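Beta-phosphoglucomutase (Bacteroides vulgatus, PDB 3DV9) probably acts as a beta-phosphoglucomutase, interconverting beta-glucose 1-phosphate and glucose 6-phosphate at a magnesium-dependent active site. Local coordinates at residues Asp31-Asp36 with Ile188-Leu193. Sequence-based numbering, arbitrary orientation.
With MG (magnesium ion), chain B; PO4 (phosphate ion), chain C.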
loop_
_atom_site.group_PDB
_atom_site.type_symbol
_atom_site.label_atom_id
_atom_site.label_comp_id
_atom_site.label_asym_id
_atom_site.label_seq_id
_atom_site.Cartn_x
_atom_site.Cartn_y
_atom_site.Cartn_z
ATOM N N ASP A 31 1.257 -3.993 3.926
ATOM C CA ASP A 31 1.754 -3.523 5.228
ATOM C C ASP A 31 1.023 -2.270 5.695
ATOM O O ASP A 31 1.016 -1.260 5.008
ATOM C CB ASP A 31 3.249 -3.252 5.138
ATOM C CG ASP A 31 4.047 -4.511 4.866
ATOM O OD1 ASP A 31 3.915 -5.498 5.604
ATOM O OD2 ASP A 31 4.809 -4.496 3.884
ATOM N N GLY A 32 0.450 -2.337 6.910
ATOM C CA GLY A 32 -0.306 -1.212 7.424
ATOM C C GLY A 32 -1.725 -1.101 6.891
ATOM O O GLY A 32 -2.418 -0.118 7.174
ATOM N N VAL A 33 -2.164 -2.097 6.102
ATOM C CA VAL A 33 -3.557 -2.115 5.592
ATOM C C VAL A 33 -4.175 -3.473 5.899
ATOM O O VAL A 33 -5.215 -3.564 6.577
ATOM C CB VAL A 33 -3.581 -1.799 4.061
ATOM C CG1 VAL A 33 -4.980 -2.100 3.454
ATOM C CG2 VAL A 33 -3.137 -0.319 3.822
ATOM N N LEU A 34 -3.538 -4.533 5.388
ATOM C CA LEU A 34 -3.907 -5.931 5.723
ATOM C C LEU A 34 -3.334 -6.430 7.048
ATOM O O LEU A 34 -4.055 -7.054 7.833
ATOM C CB LEU A 34 -3.576 -6.884 4.562
ATOM C CG LEU A 34 -4.241 -6.480 3.234
ATOM C CD1 LEU A 34 -3.789 -7.525 2.208
ATOM C CD2 LEU A 34 -5.789 -6.433 3.339
ATOM N N PHE A 35 -2.042 -6.163 7.269
ATOM C CA PHE A 35 -1.358 -6.591 8.463
ATOM C C PHE A 35 -0.838 -5.386 9.224
ATOM O O PHE A 35 -0.360 -4.415 8.604
ATOM C CB PHE A 35 -0.159 -7.496 8.113
ATOM C CG PHE A 35 -0.538 -8.869 7.612
ATOM C CD1 PHE A 35 -1.093 -9.815 8.454
ATOM C CD2 PHE A 35 -0.287 -9.221 6.271
ATOM C CE1 PHE A 35 -1.404 -11.096 8.009
ATOM C CE2 PHE A 35 -0.616 -10.537 5.793
ATOM C CZ PHE A 35 -1.177 -11.467 6.687
ATOM N N ASP A 36 -0.848 -5.460 10.558
ATOM C CA ASP A 36 -0.277 -4.374 11.331
ATOM C C ASP A 36 1.238 -4.676 11.490
ATOM O O ASP A 36 1.730 -5.021 12.563
ATOM C CB ASP A 36 -0.994 -4.251 12.680
ATOM C CG ASP A 36 -0.529 -3.031 13.466
ATOM O OD1 ASP A 36 0.124 -2.142 12.856
ATOM O OD2 ASP A 36 -0.818 -2.992 14.686
ATOM N N ILE A 188 -6.347 0.987 -2.069
ATOM C CA ILE A 188 -6.449 1.201 -0.589
ATOM C C ILE A 188 -5.028 1.261 -0.041
ATOM O O ILE A 188 -4.321 0.248 0.009
ATOM C CB ILE A 188 -7.248 0.074 0.089
ATOM C CG1 ILE A 188 -8.557 -0.231 -0.663
ATOM C CG2 ILE A 188 -7.499 0.436 1.580
ATOM C CD1 ILE A 188 -9.477 1.012 -0.778
ATOM N N GLU A 189 -4.626 2.464 0.389
ATOM C CA GLU A 189 -3.247 2.751 0.774
ATOM C C GLU A 189 -3.163 3.419 2.150
ATOM O O GLU A 189 -4.105 4.129 2.554
ATOM C CB GLU A 189 -2.592 3.630 -0.298
ATOM C CG GLU A 189 -1.836 2.754 -1.291
ATOM C CD GLU A 189 -0.464 2.227 -0.719
ATOM O OE1 GLU A 189 -0.148 2.443 0.493
ATOM O OE2 GLU A 189 0.292 1.580 -1.486
ATOM N N ASN A 190 -2.008 3.273 2.821
ATOM C CA ASN A 190 -1.859 3.916 4.154
ATOM C C ASN A 190 -0.624 4.817 4.250
ATOM O O ASN A 190 -0.410 5.411 5.301
ATOM C CB ASN A 190 -1.761 2.852 5.262
ATOM C CG ASN A 190 -0.468 2.050 5.158
ATOM O OD1 ASN A 190 -0.115 1.586 4.081
ATOM N ND2 ASN A 190 0.278 1.978 6.232
ATOM N N ALA A 191 0.172 4.903 3.178
ATOM C CA ALA A 191 1.444 5.635 3.245
ATOM C C ALA A 191 1.540 6.677 2.121
ATOM O O ALA A 191 0.959 6.482 1.075
ATOM C CB ALA A 191 2.591 4.673 3.131
ATOM N N PRO A 192 2.277 7.774 2.357
ATOM C CA PRO A 192 2.290 8.828 1.352
ATOM C C PRO A 192 2.831 8.319 0.014
ATOM O O PRO A 192 2.301 8.675 -1.023
ATOM C CB PRO A 192 3.247 9.893 1.938
ATOM C CG PRO A 192 3.986 9.209 3.009
ATOM C CD PRO A 192 3.039 8.157 3.554
ATOM N N LEU A 193 3.902 7.534 0.007
ATOM C CA LEU A 193 4.467 7.110 -1.303
ATOM C C LEU A 193 3.546 6.118 -2.035
ATOM O O LEU A 193 3.487 6.110 -3.268
ATOM C CB LEU A 193 5.845 6.480 -1.141
ATOM C CG LEU A 193 6.936 7.417 -0.603
ATOM C CD1 LEU A 193 8.186 6.618 -0.320
ATOM C CD2 LEU A 193 7.212 8.561 -1.553
HETATM MG MG MG B . 1.675 0.292 3.510
HETATM P P PO4 C . 3.704 -1.870 1.678
HETATM O O1 PO4 C . 2.815 -3.089 1.529
HETATM O O2 PO4 C . 3.136 -0.904 2.680
HETATM O O3 PO4 C . 3.878 -1.165 0.329
HETATM O O4 PO4 C . 5.108 -2.254 2.126
HETATM O O HOH W 1 2.069 1.747 1.643
HETATM O O HOH W 2 3.315 -0.444 2.414
#
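Asp31 and Asn190 meet through a magnesium ion: the main-chain Asp31 O and the side-chain Asn190 OD1 each bind it at 2.3 Å. The two oxygens lie 3.2 Å apart with no hydrogen bond between them, their mutual repulsion presumably offset by the cation they share. Asp29 and Glu65 complete the protein's share of the site. Asn190 reaches the metal with CG between its backbone N and carbonyl carbon (chi1 67°), a turn that also lays the amide against Gly32, ND2 standing 3.5 Å from Gly32 CA. Packing is tightest here: a beta carbon on Gly32 would run into ND2, and the backbone angles there call for glycine. On the same face of the amide as Gly32, Val33 CG2 comes to 3.6 Å from Asn190 OD1, while Val33 CG1 meets Ile188 CG2 at 4.0 Å in a looser apolar contact, the two side chains at about a right angle.

The other side of the ion is wetter. A metal-bound water donates to Glu189 OE1, which also accepts Asn190 N-H through its anti lone pair, so Glu189 positions a first-shell ligand from the second shell; its OE2 is held by Lys165 and Tyr171. A phosphate, probably from the crystallisation liquor, appears to alternate with a second water on the metal; when present, its O1 takes the Asp31 N-H (3.0 Å, 159°). The Asp31 carboxylate turns away from Asn190, with OD1 bonded to Ser37. An alanine here would probably leave the Ser37 hydroxyl without its mate and open a gap beside the phosphate. Loop 31-36 after strand 25-29 and the end of adjacent strand 185-189 thus converge as in the haloacid dehalogenase superfamily, where the DxDx(T/V) motif and a later residue, usually acidic and here Asn190, share the magnesium.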